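Local coordinates for tetrapyrrole methylase family protein (PDB 3HH1) that is the N-terminal part of an enzyme that probably methylates the ribose 2'-oxygen of a cytidine in 16S rRNA, using S-adenosyl-L-methionine, at residues G16-D19 against D20-F23; A25-T28 against L29-G33. All coordinates share one frame; numbering follows the deposited sequence.

Contact 1 of 2, residues G16-D19 against D20-F23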
ATOM      1  N   GLY A  16      10.866  11.233  -9.961  1.00 31.30           N
ATOM      2  CA  GLY A  16      11.813  12.321 -10.206  1.00 30.99           C
ATOM      3  C   GLY A  16      11.878  13.224  -8.995  1.00 30.02           C
ATOM      4  O   GLY A  16      11.253  12.929  -7.987  1.00 30.36           O
ATOM      5  N   ASN A  17      12.626  14.322  -9.098  1.00 29.31           N
ATOM      6  CA  ASN A  17      12.772  15.265  -7.992  1.00 28.84           C
ATOM      7  C   ASN A  17      13.029  14.513  -6.702  1.00 26.77           C
ATOM      8  O   ASN A  17      12.425  14.790  -5.665  1.00 26.13           O
ATOM      9  CB  ASN A  17      11.539  16.141  -7.841  1.00 29.58           C
ATOM     10  CG  ASN A  17      11.491  17.239  -8.857  1.00 33.98           C
ATOM     11  OD1 ASN A  17      12.478  17.500  -9.556  1.00 40.16           O
ATOM     12  ND2 ASN A  17      10.336  17.902  -8.960  1.00 38.37           N
ATOM     13  N   LEU A  18      13.949  13.560  -6.791  1.00 25.28           N
ATOM     14  CA  LEU A  18      14.349  12.784  -5.640  1.00 24.26           C
ATOM     15  C   LEU A  18      14.859  13.653  -4.495  1.00 24.02           C
ATOM     16  O   LEU A  18      14.733  13.276  -3.351  1.00 22.61           O
ATOM     17  CB  LEU A  18      15.438  11.801  -6.025  1.00 24.01           C
ATOM     18  CG  LEU A  18      14.984  10.672  -6.948  1.00 24.78           C
ATOM     19  CD1 LEU A  18      16.143   9.742  -7.230  1.00 24.40           C
ATOM     20  CD2 LEU A  18      13.799   9.913  -6.335  1.00 26.93           C
ATOM     21  N   ASP A  19      15.488  14.785  -4.814  1.00 23.71           N
ATOM     22  CA  ASP A  19      16.074  15.646  -3.760  1.00 23.81           C
ATOM     23  C   ASP A  19      15.002  16.295  -2.872  1.00 22.59           C
ATOM     24  O   ASP A  19      15.327  16.818  -1.784  1.00 21.50           O
ATOM     25  CB  ASP A  19      17.004  16.696  -4.367  1.00 24.57           C
ATOM     26  CG  ASP A  19      18.385  16.139  -4.719  1.00 28.21           C
ATOM     27  OD1 ASP A  19      18.758  14.990  -4.315  1.00 34.25           O
ATOM     28  OD2 ASP A  19      19.123  16.879  -5.372  1.00 34.13           O
ATOM     29  N   ASP A  20      13.728  16.233  -3.291  1.00 21.05           N
ATOM     30  CA  ASP A  20      12.629  16.679  -2.408  1.00 20.72           C
ATOM     31  C   ASP A  20      12.171  15.666  -1.346  1.00 19.53           C
ATOM     32  O   ASP A  20      11.332  15.983  -0.497  1.00 17.19           O
ATOM     33  CB  ASP A  20      11.434  17.169  -3.230  1.00 22.34           C
ATOM     34  CG  ASP A  20      11.704  18.530  -3.874  1.00 24.62           C
ATOM     35  OD1 ASP A  20      12.576  19.276  -3.366  1.00 30.70           O
ATOM     36  OD2 ASP A  20      11.060  18.847  -4.894  1.00 30.73           O
HETATM   37  N   MSE A  21      12.725  14.461  -1.382  1.00 17.85           N
HETATM   38  CA  MSE A  21      12.495  13.497  -0.309  1.00 17.50           C
HETATM   39  C   MSE A  21      12.995  14.063   0.995  1.00 17.26           C
HETATM   40  O   MSE A  21      13.985  14.811   1.007  1.00 16.49           O
HETATM   41  CB  MSE A  21      13.223  12.204  -0.584  1.00 17.97           C
HETATM   42  CG  MSE A  21      12.606  11.456  -1.737  1.00 21.50           C
HETATM   43 SE   MSE A  21      13.525   9.719  -2.000  0.80 27.78          SE
HETATM   44  CE  MSE A  21      13.457   8.977  -0.221  1.00 26.86           C
ATOM     45  N   THR A  22      12.334  13.702   2.091  1.00 15.30           N
ATOM     46  CA  THR A  22      12.802  14.185   3.390  1.00 15.05           C
ATOM     47  C   THR A  22      14.116  13.565   3.821  1.00 15.37           C
ATOM     48  O   THR A  22      14.458  12.398   3.502  1.00 14.81           O
ATOM     49  CB  THR A  22      11.771  13.978   4.516  1.00 15.46           C
ATOM     50  OG1 THR A  22      11.642  12.572   4.756  1.00 15.54           O
ATOM     51  CG2 THR A  22      10.409  14.602   4.182  1.00 15.11           C
ATOM     52  N   PHE A  23      14.856  14.337   4.610  1.00 14.31           N
ATOM     53  CA  PHE A  23      16.067  13.825   5.214  1.00 15.29           C
ATOM     54  C   PHE A  23      15.824  12.511   5.943  1.00 15.36           C
ATOM     55  O   PHE A  23      16.581  11.549   5.822  1.00 14.99           O
ATOM     56  CB  PHE A  23      16.673  14.861   6.164  1.00 14.35           C
ATOM     57  CG  PHE A  23      17.964  14.409   6.786  1.00 17.33           C
ATOM     58  CD1 PHE A  23      19.142  14.613   6.144  1.00 18.25           C
ATOM     59  CD2 PHE A  23      17.969  13.739   8.009  1.00 20.77           C
ATOM     60  CE1 PHE A  23      20.346  14.184   6.695  1.00 21.03           C
ATOM     61  CE2 PHE A  23      19.180  13.269   8.560  1.00 21.43           C
ATOM     62  CZ  PHE A  23      20.350  13.510   7.897  1.00 22.36           C
TER
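Asp20 N bonds back to Asn17 O at 3.1 Å, and one residue on Met21 N does the same to Leu18 O, also at 3.1 Å. Two successive bonds of this three-residue spacing make a short 3-10 turn, set in the loop that leads from strand 8-13 to helix 23-31 of this tetrapyrrole methylase domain. Asn17 enters the turn with positive phi and psi (45°/47°), a conformation that asparagine tolerates better than most residues. After Asp20 the chain straightens into an extended Met21 and Thr22.

The side chains sort themselves by polarity. Asn17, Asp19 and Asp20 are hydrophilic residues suited to a solvent-facing turn; Asp20 OD2 leans over Asn17 CB at 4.0 Å, a loose contact, while Asp19 OD1 is hydrogen-bonded to His49 on helix 40-49. Leu18 and selenomethionine Met21 supply the greasy side, both packing on Leu46 and Phe50, so that the turn is laid against helix 40-49. Met21 has CG anti to its own carbonyl carbon (chi1 -70°), which carries the chain past the Leu18 carbonyl, with CG 3.2 Å from Leu18 O. Thr22, the N-cap of the following helix, accepts from Ala25 N through its OG1, a role for which a short hydroxyl side chain is well suited. Between the two apolar residues, the Leu18 methyl CD2 rests against Met21 SE at 4.3 Å.

Contact 2 of 2, residues A25-T28 against L29-G33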
ATOM      1  N   ALA A  25      13.633  10.231   5.371  1.00 17.05           N
ATOM      2  CA  ALA A  25      13.475   9.145   4.423  1.00 16.28           C
ATOM      3  C   ALA A  25      14.793   8.696   3.813  1.00 16.28           C
ATOM      4  O   ALA A  25      15.077   7.495   3.734  1.00 15.67           O
ATOM      5  CB  ALA A  25      12.467   9.537   3.307  1.00 14.55           C
ATOM      6  N   VAL A  26      15.636   9.644   3.419  1.00 15.09           N
ATOM      7  CA  VAL A  26      16.935   9.287   2.821  1.00 15.42           C
ATOM      8  C   VAL A  26      17.831   8.628   3.885  1.00 16.35           C
ATOM      9  O   VAL A  26      18.524   7.654   3.608  1.00 16.81           O
ATOM     10  CB  VAL A  26      17.607  10.544   2.173  1.00 14.53           C
ATOM     11  CG1 VAL A  26      18.982  10.221   1.605  1.00 17.33           C
ATOM     12  CG2 VAL A  26      16.700  11.146   1.057  1.00 14.66           C
ATOM     13  N   ASN A  27      17.786   9.134   5.093  1.00 15.92           N
ATOM     14  CA  ASN A  27      18.639   8.619   6.170  1.00 18.20           C
ATOM     15  C   ASN A  27      18.211   7.196   6.511  1.00 17.15           C
ATOM     16  O   ASN A  27      19.048   6.351   6.816  1.00 17.25           O
ATOM     17  CB  ASN A  27      18.547   9.503   7.372  1.00 17.78           C
ATOM     18  CG  ASN A  27      19.691   9.323   8.329  1.00 23.69           C
ATOM     19  OD1 ASN A  27      19.488   8.948   9.462  1.00 28.30           O
ATOM     20  ND2 ASN A  27      20.887   9.600   7.876  1.00 25.69           N
ATOM     21  N   THR A  28      16.908   6.960   6.456  1.00 16.45           N
ATOM     22  CA  THR A  28      16.360   5.627   6.679  1.00 16.54           C
ATOM     23  C   THR A  28      16.912   4.637   5.688  1.00 17.31           C
ATOM     24  O   THR A  28      17.385   3.558   6.097  1.00 17.93           O
ATOM     25  CB  THR A  28      14.832   5.607   6.680  1.00 18.01           C
ATOM     26  OG1 THR A  28      14.377   6.476   7.738  1.00 18.99           O
ATOM     27  CG2 THR A  28      14.304   4.132   6.905  1.00 16.64           C
ATOM     28  N   LEU A  29      16.899   4.994   4.411  1.00 16.37           N
ATOM     29  CA  LEU A  29      17.447   4.148   3.371  1.00 17.33           C
ATOM     30  C   LEU A  29      18.959   3.998   3.534  1.00 18.10           C
ATOM     31  O   LEU A  29      19.500   2.903   3.366  1.00 19.33           O
ATOM     32  CB  LEU A  29      17.177   4.738   2.003  1.00 17.01           C
ATOM     33  CG  LEU A  29      15.689   4.858   1.647  1.00 18.63           C
ATOM     34  CD1 LEU A  29      15.581   5.567   0.298  1.00 22.33           C
ATOM     35  CD2 LEU A  29      14.916   3.558   1.634  1.00 21.77           C
ATOM     36  N   ARG A  30      19.625   5.104   3.876  1.00 16.47           N
ATOM     37  CA  ARG A  30      21.082   5.085   3.966  1.00 17.19           C
ATOM     38  C   ARG A  30      21.586   4.067   5.002  1.00 16.80           C
ATOM     39  O   ARG A  30      22.617   3.382   4.773  1.00 16.96           O
ATOM     40  CB  ARG A  30      21.580   6.503   4.263  1.00 17.08           C
ATOM     41  CG  ARG A  30      23.033   6.656   4.164  1.00 19.37           C
ATOM     42  CD  ARG A  30      23.510   8.073   4.486  1.00 22.77           C
ATOM     43  NE  ARG A  30      22.900   9.141   3.712  1.00 22.81           N
ATOM     44  CZ  ARG A  30      23.207   9.466   2.455  1.00 25.99           C
ATOM     45  NH1 ARG A  30      22.589  10.484   1.889  1.00 28.37           N
ATOM     46  NH2 ARG A  30      24.116   8.802   1.756  1.00 24.86           N
ATOM     47  N   ASN A  31      20.897   3.999   6.144  1.00 16.53           N
ATOM     48  CA  ASN A  31      21.341   3.188   7.270  1.00 16.28           C
ATOM     49  C   ASN A  31      20.617   1.884   7.502  1.00 16.37           C
ATOM     50  O   ASN A  31      20.825   1.241   8.514  1.00 15.82           O
ATOM     51  CB  ASN A  31      21.294   4.058   8.542  1.00 16.09           C
ATOM     52  CG  ASN A  31      22.220   5.303   8.410  1.00 17.78           C
ATOM     53  OD1 ASN A  31      23.283   5.247   7.741  1.00 22.10           O
ATOM     54  ND2 ASN A  31      21.827   6.408   9.042  1.00 20.02           N
ATOM     55  N   ALA A  32      19.748   1.495   6.566  1.00 16.80           N
ATOM     56  CA  ALA A  32      18.975   0.268   6.706  1.00 17.43           C
ATOM     57  C   ALA A  32      19.852  -0.935   6.643  1.00 17.38           C
ATOM     58  O   ALA A  32      20.848  -0.931   5.944  1.00 17.77           O
ATOM     59  CB  ALA A  32      17.906   0.188   5.559  1.00 17.58           C
ATOM     60  N   GLY A  33      19.463  -2.003   7.335  1.00 17.91           N
ATOM     61  CA  GLY A  33      20.209  -3.259   7.247  1.00 17.99           C
ATOM     62  C   GLY A  33      20.102  -3.846   5.850  1.00 17.27           C
ATOM     63  O   GLY A  33      21.023  -4.525   5.384  1.00 17.82           O
TER
HETATM   64  O   HOH W   1      21.051  10.874   4.814  1.00 40.25           O
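Val26 and Arg30 are brought together by two matching torsions: CG1 of the valine lies opposite its backbone N (chi1 177°), and the arginine chain likewise starts out trans (chi1 -171°) before bending at chi3. Both lie on helix 23-31, one turn apart. The bend folds the guanidinium back along the helix, setting Arg30 NH1 3.6 Å from Val26 CG1. Arginine suits this partly exposed place because its methylenes can pack while its charged end reaches polar partners: NH2 bonds to the carbonyl of Phe50, and NE to a water lying in the guanidinium plane, 2.8 Å away. That water also accepts a weak bond from Asn27 ND2.

Three backbone bonds of the i to i+4 kind hold the turn: Leu29 N to Ala25 O, Arg30 N to Val26 O, the shortest at 2.8 Å, and Asn31 N to Asn27 O.

On the inward side, Ala25 and Leu29 pack on Val11 of strand 8-13, and Leu29 extends to Ala83 and Val85 of strand 82-87; both residues are buried and apolar, which suits side chains that face the sheet. Thr28 OG1 returns to the main chain, bonding to Arg24 O, which satisfies a hydroxyl within the helix. Toward solvent, the Asn27 and Asn31 amides meet nearly at right angles, their planes 85° apart, and Asn31 ND2 lies 3.5 Å from both OD1 and ND2 of Asn27.

Overall arrangement
Leaving strand 8-13, the chain first makes contact 1, a turn in the connecting loop, and then runs through the N-cap at Thr22 into helix 23-31, where contact 2 lies. The two are in series, neither enclosing nor crossing the other, with centres about 13 Å apart. Selenomethionine Met21 joins them: its CB lies 4.0 Å from Val26 CG2, and its CE 4.1 Å from Leu29 CD1. Contact 1 fastens the loop to helix 40-49, while contact 2 sets its helix on strands 8-13 and 82-87 of the parallel sheet. Beyond Gly33 the chain enters strand 34-37, completing a beta-alpha-beta crossover.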